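Local coordinates for SusD superfamily protein (Bacteroides vulgatus ATCC 8482, PDB 3JQ0), which probably binds glycans or other nutrients at the outer membrane of a gut bacterium, at residues A[214-218]-A[367-371]; A[411-417]-A[436-440]. All blocks are in the same frame, centred on the assembly; numbering follows the deposited sequence.

Contact 1. Residues A[214-218]-A[367-371]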
ATOM      1  N   PHE A 214       2.618  15.721   7.506  1.00  7.79           N
ATOM      2  CA  PHE A 214       3.540  14.649   7.790  1.00  7.44           C
ATOM      3  C   PHE A 214       4.333  14.888   9.056  1.00  8.08           C
ATOM      4  O   PHE A 214       4.565  13.962   9.856  1.00  8.80           O
ATOM      5  CB  PHE A 214       4.461  14.358   6.595  1.00  8.06           C
ATOM      6  CG  PHE A 214       3.734  13.855   5.359  1.00  7.34           C
ATOM      7  CD1 PHE A 214       2.919  12.739   5.389  1.00  8.40           C
ATOM      8  CD2 PHE A 214       3.881  14.501   4.145  1.00  7.57           C
ATOM      9  CE1 PHE A 214       2.286  12.276   4.277  1.00  8.83           C
ATOM     10  CE2 PHE A 214       3.239  14.045   3.012  1.00  8.67           C
ATOM     11  CZ  PHE A 214       2.450  12.932   3.075  1.00  8.09           C
ATOM     12  N   GLU A 215       4.726  16.141   9.305  1.00  8.32           N
ATOM     13  CA  GLU A 215       5.406  16.494  10.559  1.00  8.95           C
ATOM     14  C   GLU A 215       4.507  16.207  11.753  1.00  9.33           C
ATOM     15  O   GLU A 215       4.962  15.720  12.787  1.00 10.49           O
ATOM     16  CB  GLU A 215       5.875  17.935  10.537  1.00  9.57           C
ATOM     17  CG  GLU A 215       6.964  18.274   9.560  1.00 11.30           C
ATOM     18  CD  GLU A 215       8.350  17.805   9.915  1.00 11.89           C
ATOM     19  OE1 GLU A 215       8.518  17.017  10.896  1.00 12.95           O
ATOM     20  OE2 GLU A 215       9.299  18.212   9.158  1.00 14.22           O
ATOM     21  N   ASN A 216       3.226  16.503  11.601  1.00  8.56           N
ATOM     22  CA  ASN A 216       2.275  16.261  12.703  1.00  9.49           C
ATOM     23  C   ASN A 216       2.136  14.805  13.100  1.00  9.85           C
ATOM     24  O   ASN A 216       1.854  14.496  14.243  1.00 11.48           O
ATOM     25  CB  ASN A 216       0.902  16.804  12.398  1.00  9.88           C
ATOM     26  CG  ASN A 216       0.791  18.273  12.545  1.00 12.59           C
ATOM     27  OD1 ASN A 216       1.604  18.947  13.177  1.00 14.66           O
ATOM     28  ND2 ASN A 216      -0.267  18.795  11.932  1.00 14.71           N
ATOM     29  N   VAL A 217       2.347  13.907  12.139  1.00  8.95           N
ATOM     30  CA  VAL A 217       2.307  12.464  12.458  1.00  9.53           C
ATOM     31  C   VAL A 217       3.263  12.105  13.595  1.00 10.10           C
ATOM     32  O   VAL A 217       2.955  11.237  14.433  1.00 10.76           O
ATOM     33  CB  VAL A 217       2.636  11.652  11.163  1.00  8.69           C
ATOM     34  CG1 VAL A 217       2.862  10.177  11.478  1.00 10.14           C
ATOM     35  CG2 VAL A 217       1.561  11.857  10.111  1.00 10.20           C
ATOM     36  N   LYS A 218       4.381  12.823  13.671  1.00 11.07           N
ATOM     37  CA  LYS A 218       5.374  12.617  14.700  1.00 12.66           C
ATOM     38  C   LYS A 218       4.874  12.905  16.107  1.00 12.95           C
ATOM     39  O   LYS A 218       5.518  12.505  17.085  1.00 15.82           O
ATOM     40  CB  LYS A 218       6.617  13.446  14.411  1.00 12.17           C
ATOM     41  CG  LYS A 218       7.266  13.187  13.043  1.00 11.70           C
ATOM     42  CD  LYS A 218       8.469  14.072  12.832  1.00 12.72           C
ATOM     43  CE  LYS A 218       9.220  13.800  11.589  1.00 12.74           C
ATOM     44  NZ  LYS A 218      10.272  14.806  11.351  1.00 14.82           N
ATOM     45  N   CYS A 367       5.621   7.898   6.416  1.00  6.69           N
ATOM     46  CA  CYS A 367       5.668   9.289   6.879  1.00  7.20           C
ATOM     47  C   CYS A 367       6.995   9.929   6.438  1.00  6.94           C
ATOM     48  O   CYS A 367       7.019  11.000   5.874  1.00  7.32           O
ATOM     49  CB  CYS A 367       5.491   9.303   8.401  1.00  7.60           C
ATOM     50  SG  CYS A 367       5.735  10.927   9.151  1.00  9.80           S
ATOM     51  N   LEU A 368       8.103   9.300   6.779  1.00  6.84           N
ATOM     52  CA  LEU A 368       9.403   9.901   6.482  1.00  6.77           C
ATOM     53  C   LEU A 368       9.618  10.129   4.988  1.00  7.07           C
ATOM     54  O   LEU A 368      10.121  11.180   4.594  1.00  7.25           O
ATOM     55  CB  LEU A 368      10.552   9.042   7.067  1.00  7.81           C
ATOM     56  CG  LEU A 368      10.617   8.969   8.586  1.00  8.52           C
ATOM     57  CD1 LEU A 368      11.852   8.106   8.979  1.00 10.83           C
ATOM     58  CD2 LEU A 368      10.654  10.364   9.234  1.00  9.95           C
ATOM     59  N   LEU A 369       9.276   9.140   4.164  1.00  6.71           N
ATOM     60  CA  LEU A 369       9.546   9.272   2.743  1.00  6.89           C
ATOM     61  C   LEU A 369       8.597  10.259   2.061  1.00  6.48           C
ATOM     62  O   LEU A 369       8.993  10.899   1.079  1.00  7.68           O
ATOM     63  CB  LEU A 369       9.584   7.898   2.065  1.00  6.53           C
ATOM     64  CG  LEU A 369      10.781   7.040   2.542  1.00  7.09           C
ATOM     65  CD1 LEU A 369      10.648   5.636   1.936  1.00  7.74           C
ATOM     66  CD2 LEU A 369      12.154   7.673   2.199  1.00  8.93           C
ATOM     67  N   GLN A 370       7.358  10.340   2.518  1.00  6.93           N
ATOM     68  CA  GLN A 370       6.444  11.356   1.958  1.00  7.33           C
ATOM     69  C   GLN A 370       6.805  12.758   2.470  1.00  7.32           C
ATOM     70  O   GLN A 370       6.677  13.725   1.709  1.00  8.22           O
ATOM     71  CB  GLN A 370       4.980  11.024   2.215  1.00  7.26           C
ATOM     72  CG  GLN A 370       4.582   9.679   1.635  1.00  7.19           C
ATOM     73  CD  GLN A 370       3.160   9.603   1.150  1.00  6.66           C
ATOM     74  OE1 GLN A 370       2.687  10.540   0.462  1.00  8.93           O
ATOM     75  NE2 GLN A 370       2.469   8.518   1.490  1.00  7.99           N
ATOM     76  N   LEU A 371       7.277  12.862   3.720  1.00  7.81           N
ATOM     77  CA  LEU A 371       7.873  14.103   4.196  1.00  8.07           C
ATOM     78  C   LEU A 371       9.026  14.511   3.303  1.00  7.51           C
ATOM     79  O   LEU A 371       9.161  15.678   2.909  1.00  8.07           O
ATOM     80  CB  LEU A 371       8.256  13.955   5.653  1.00  8.03           C
ATOM     81  CG  LEU A 371       8.982  15.171   6.286  1.00  8.20           C
ATOM     82  CD1 LEU A 371       8.101  16.437   6.126  1.00  9.74           C
ATOM     83  CD2 LEU A 371       9.235  14.881   7.764  1.00 10.18           C
TER
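Residues 214-218, at the C-terminal part of helix 204-217, meet one turn of helix 364-377, with the nearest CA atoms, those of Phe-214 and Leu-371, 5.7 Å apart. No hydrogen bond crosses between the segments, which meet by side chains packing on side chains and on backbone, burying about 391 Å². The contact joins helix 204-217, packed beside helix 182-199 in the mainly helical SusD-like fold, to the RagB/SusD family region. Phe-214 carries the largest share. Its CA-CB bond points toward helix 364-377, and Gln-370 CB lies 3.6 Å from the ring centroid and 25° off its normal, a CH-pi contact over the ring face. Phe-214 CB also packs on Leu-371 CB at 3.9 Å. One turn back along its helix, Cys-367 places SG 3.3 Å from Phe-214 O and 3.8 Å from Val-217 CB. The polar end of Gln-370 turns elsewhere: NE2 binds Asp-366 and Glu-191, the latter on helix 182-199, which also covers Phe-214 through Leu-194. At the outer margin, Lys-218 NZ and Glu-215 OE1 form a salt bridge of 2.9 Å within their own segment, with Lys-218 NZ 3.7 Å and Glu-215 OE2 3.6 Å from Leu-371 CD2. The chemistry is thus that of a helix-helix core contact, apolar and sulfur-containing inside and bordered by an ion pair, with no hydrogen bond or salt bridge between the two segments.

Contact 2. Residues A[411-417]-A[436-440]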
ATOM      1  N   ASP A 411      24.397   6.558  -3.614  1.00  7.78           N
ATOM      2  CA  ASP A 411      23.987   5.257  -4.129  1.00  7.77           C
ATOM      3  C   ASP A 411      23.861   5.340  -5.648  1.00  7.31           C
ATOM      4  O   ASP A 411      22.759   5.561  -6.188  1.00  7.93           O
ATOM      5  CB  ASP A 411      22.747   4.747  -3.419  1.00  7.32           C
ATOM      6  CG  ASP A 411      22.269   3.388  -3.882  1.00  7.55           C
ATOM      7  OD1 ASP A 411      22.885   2.777  -4.767  1.00  7.55           O
ATOM      8  OD2 ASP A 411      21.201   2.981  -3.336  1.00  8.20           O
ATOM      9  N   ASN A 412      25.019   5.237  -6.300  1.00  8.39           N
ATOM     10  CA  ASN A 412      25.206   5.591  -7.712  1.00  8.82           C
ATOM     11  C   ASN A 412      25.855   4.496  -8.572  1.00  8.95           C
ATOM     12  O   ASN A 412      26.093   4.708  -9.754  1.00 10.41           O
ATOM     13  CB  ASN A 412      26.010   6.887  -7.815  1.00  9.18           C
ATOM     14  CG  ASN A 412      25.276   8.055  -7.226  1.00  8.20           C
ATOM     15  OD1 ASN A 412      24.086   8.202  -7.470  1.00  9.39           O
ATOM     16  ND2 ASN A 412      25.972   8.902  -6.490  1.00 10.24           N
ATOM     17  N   ASP A 413      26.214   3.366  -7.971  1.00  9.43           N
ATOM     18  CA  ASP A 413      27.092   2.372  -8.599  1.00 10.07           C
ATOM     19  C   ASP A 413      26.737   2.131 -10.064  1.00 10.59           C
ATOM     20  O   ASP A 413      25.650   1.646 -10.404  1.00 10.50           O
ATOM     21  CB  ASP A 413      27.002   1.042  -7.886  1.00 10.33           C
ATOM     22  CG  ASP A 413      27.930   0.029  -8.492  1.00 11.29           C
ATOM     23  OD1 ASP A 413      29.154   0.254  -8.374  1.00 14.87           O
ATOM     24  OD2 ASP A 413      27.469  -0.918  -9.126  1.00 12.25           O
ATOM     25  N   PRO A 414      27.676   2.422 -10.988  1.00 11.58           N
ATOM     26  CA  PRO A 414      27.340   2.314 -12.412  1.00 12.41           C
ATOM     27  C   PRO A 414      26.872   0.944 -12.865  1.00 11.85           C
ATOM     28  O   PRO A 414      25.868   0.839 -13.597  1.00 12.30           O
ATOM     29  CB  PRO A 414      28.626   2.752 -13.108  1.00 13.41           C
ATOM     30  CG  PRO A 414      29.187   3.770 -12.185  1.00 15.39           C
ATOM     31  CD  PRO A 414      28.865   3.273 -10.792  1.00 12.03           C
ATOM     32  N   GLU A 415      27.529  -0.108 -12.419  1.00 12.36           N
ATOM     33  CA  GLU A 415      27.146  -1.453 -12.855  1.00 13.25           C
ATOM     34  C   GLU A 415      25.712  -1.783 -12.385  1.00 11.49           C
ATOM     35  O   GLU A 415      24.902  -2.326 -13.152  1.00 12.53           O
ATOM     36  CB  GLU A 415      28.120  -2.534 -12.346  1.00 14.73           C
ATOM     37  CG  GLU A 415      27.748  -3.914 -12.834  1.00 19.05           C
ATOM     38  CD  GLU A 415      28.701  -4.997 -12.389  1.00 27.46           C
ATOM     39  OE1 GLU A 415      29.804  -4.658 -11.896  1.00 31.83           O
ATOM     40  OE2 GLU A 415      28.321  -6.197 -12.553  1.00 30.43           O
ATOM     41  N   PHE A 416      25.398  -1.503 -11.117  1.00 11.00           N
ATOM     42  CA  PHE A 416      24.103  -1.865 -10.603  1.00 10.11           C
ATOM     43  C   PHE A 416      22.990  -1.126 -11.392  1.00  9.30           C
ATOM     44  O   PHE A 416      21.911  -1.699 -11.660  1.00  9.80           O
ATOM     45  CB  PHE A 416      24.020  -1.489  -9.126  1.00 10.48           C
ATOM     46  CG  PHE A 416      22.689  -1.859  -8.541  1.00  9.34           C
ATOM     47  CD1 PHE A 416      22.433  -3.148  -8.082  1.00  9.76           C
ATOM     48  CD2 PHE A 416      21.672  -0.903  -8.500  1.00  8.54           C
ATOM     49  CE1 PHE A 416      21.182  -3.485  -7.601  1.00 10.80           C
ATOM     50  CE2 PHE A 416      20.417  -1.280  -8.027  1.00  9.07           C
ATOM     51  CZ  PHE A 416      20.178  -2.540  -7.554  1.00 10.44           C
ATOM     52  N   TYR A 417      23.187   0.158 -11.685  1.00  9.02           N
ATOM     53  CA  TYR A 417      22.193   0.958 -12.333  1.00  8.98           C
ATOM     54  C   TYR A 417      22.136   0.828 -13.844  1.00 10.46           C
ATOM     55  O   TYR A 417      21.225   1.343 -14.483  1.00 11.67           O
ATOM     56  CB  TYR A 417      22.245   2.436 -11.870  1.00  9.23           C
ATOM     57  CG  TYR A 417      21.873   2.522 -10.384  1.00  8.96           C
ATOM     58  CD1 TYR A 417      20.545   2.371  -9.950  1.00  8.15           C
ATOM     59  CD2 TYR A 417      22.841   2.672  -9.406  1.00  8.62           C
ATOM     60  CE1 TYR A 417      20.233   2.355  -8.629  1.00  8.12           C
ATOM     61  CE2 TYR A 417      22.517   2.650  -8.056  1.00  8.52           C
ATOM     62  CZ  TYR A 417      21.190   2.467  -7.682  1.00  7.63           C
ATOM     63  OH  TYR A 417      20.849   2.383  -6.336  1.00  7.82           O
ATOM     64  N   LYS A 436      12.855   5.434  -5.744  1.00  6.29           N
ATOM     65  CA  LYS A 436      13.639   4.208  -5.565  1.00  6.52           C
ATOM     66  C   LYS A 436      13.498   3.715  -4.150  1.00  5.84           C
ATOM     67  O   LYS A 436      13.339   2.522  -3.895  1.00  6.23           O
ATOM     68  CB  LYS A 436      15.086   4.513  -5.938  1.00  6.42           C
ATOM     69  CG  LYS A 436      16.084   3.387  -5.594  1.00  7.34           C
ATOM     70  CD  LYS A 436      17.483   3.637  -6.150  1.00  6.87           C
ATOM     71  CE  LYS A 436      18.215   4.780  -5.478  1.00  6.89           C
ATOM     72  NZ  LYS A 436      19.533   5.054  -6.145  1.00  7.08           N
ATOM     73  N   GLU A 437      13.578   4.638  -3.191  1.00  6.46           N
ATOM     74  CA  GLU A 437      13.508   4.262  -1.780  1.00  6.63           C
ATOM     75  C   GLU A 437      12.142   3.647  -1.476  1.00  6.11           C
ATOM     76  O   GLU A 437      12.061   2.628  -0.767  1.00  6.55           O
ATOM     77  CB  GLU A 437      13.818   5.427  -0.869  1.00  6.51           C
ATOM     78  CG  GLU A 437      14.229   4.977   0.524  1.00  6.52           C
ATOM     79  CD  GLU A 437      15.542   4.222   0.532  1.00  7.07           C
ATOM     80  OE1 GLU A 437      16.421   4.534  -0.324  1.00  7.24           O
ATOM     81  OE2 GLU A 437      15.695   3.301   1.358  1.00  7.37           O
ATOM     82  N   ARG A 438      11.075   4.251  -1.970  1.00  6.20           N
ATOM     83  CA  ARG A 438       9.749   3.739  -1.749  1.00  5.84           C
ATOM     84  C   ARG A 438       9.536   2.393  -2.413  1.00  5.96           C
ATOM     85  O   ARG A 438       8.841   1.519  -1.875  1.00  6.65           O
ATOM     86  CB  ARG A 438       8.661   4.737  -2.195  1.00  6.38           C
ATOM     87  CG  ARG A 438       8.595   5.968  -1.329  1.00  6.98           C
ATOM     88  CD  ARG A 438       7.453   6.890  -1.727  1.00  8.09           C
ATOM     89  NE  ARG A 438       6.154   6.355  -1.483  1.00  8.19           N
ATOM     90  CZ  ARG A 438       5.549   6.312  -0.321  1.00  7.15           C
ATOM     91  NH1 ARG A 438       6.134   6.747   0.773  1.00  7.43           N
ATOM     92  NH2 ARG A 438       4.304   5.829  -0.251  1.00  9.12           N
ATOM     93  N   LEU A 439      10.139   2.191  -3.584  1.00  6.25           N
ATOM     94  CA  LEU A 439      10.049   0.911  -4.272  1.00  6.52           C
ATOM     95  C   LEU A 439      10.651  -0.198  -3.382  1.00  5.82           C
ATOM     96  O   LEU A 439      10.057  -1.247  -3.167  1.00  6.35           O
ATOM     97  CB  LEU A 439      10.721   0.975  -5.650  1.00  6.20           C
ATOM     98  CG  LEU A 439      10.802  -0.326  -6.435  1.00  7.00           C
ATOM     99  CD1 LEU A 439       9.487  -1.035  -6.611  1.00  8.87           C
ATOM    100  CD2 LEU A 439      11.504  -0.077  -7.737  1.00  9.08           C
ATOM    101  N   ARG A 440      11.857   0.069  -2.892  1.00  5.75           N
ATOM    102  CA  ARG A 440      12.547  -0.873  -2.030  1.00  5.77           C
ATOM    103  C   ARG A 440      11.799  -1.117  -0.732  1.00  6.03           C
ATOM    104  O   ARG A 440      11.847  -2.244  -0.185  1.00  6.28           O
ATOM    105  CB  ARG A 440      13.976  -0.355  -1.756  1.00  6.19           C
ATOM    106  CG  ARG A 440      14.872  -0.440  -2.975  1.00  6.42           C
ATOM    107  CD  ARG A 440      16.241   0.159  -2.727  1.00  6.69           C
ATOM    108  NE  ARG A 440      17.121  -0.094  -3.866  1.00  6.61           N
ATOM    109  CZ  ARG A 440      18.267   0.529  -4.108  1.00  6.66           C
ATOM    110  NH1 ARG A 440      18.648   1.560  -3.379  1.00  6.80           N
ATOM    111  NH2 ARG A 440      18.995   0.120  -5.134  1.00  7.32           N
TER
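Lys-436, within helix 430-441, begins the contact by extending its side chain toward the loop and short helix of 411-417. Its NZ donates a hydrogen bond to Tyr-417 OH at 3.0 Å and makes a long salt bridge, 3.9 Å, to Asp-411 OD2; the same ammonium also binds Lys-424 O and Asp-426. Glu-437 takes no part across the interface but pairs with Arg-315 and Arg-390. The next residue, Arg-438, leaves from another side of the helix to meet Asp-451 and Asp-366. Within the RagB/SusD family region, Asp-411, Lys-436 and Arg-440 form a buried salt-bridge network that ties 411-417 to helix 430-441 through side-chain ends, for the nearest CA atoms, those of Asp-411 and Lys-436, stand 10.5 Å apart. On the loop side, Asp-413 is the N-cap of helix 414-417, its OD2 accepting from Phe-416 N at 2.9 Å, and that short helix carries both Phe-416 and Tyr-417. One turn after Lys-436 comes Arg-440, whose NH1 donates to Asp-411 OD2 at 2.9 Å in a salt bridge and whose NH2 donates to Tyr-417 OH at 3.2 Å. Tyr-417 OH in turn donates a hydrogen bond to Asp-411 OD1, 2.6 Å away, an oxygen also paired with Arg-310. Arg-440 NE binds Gly-308 O, while Arg-440 NH2 lies 3.5 Å from Phe-416 CE2.

Overall arrangement
Contact 1 closes before contact 2 opens along the chain, and their centres are 23 Å apart, yet they touch through helices 364-377 and 430-441. Gln-370 CG lies 3.4 Å from Arg-438 NH1, and Leu-369 CD2 packs 3.8 Å from Glu-437 CG. Helix 364-377 thus lies between the two contacts, Gln-370 meeting both Phe-214 and Arg-438. Asp-366 binds both Gln-370 of contact 1 and Arg-438, which lies on the helix of contact 2 but outside the charge network with Asp-411. Contact 2 lies farther from the chain centre, its own centre about 21 Å away against 16 Å. A sulfate, probably from the crystallisation liquor, sits about 4 Å from the Phe-416 side chain.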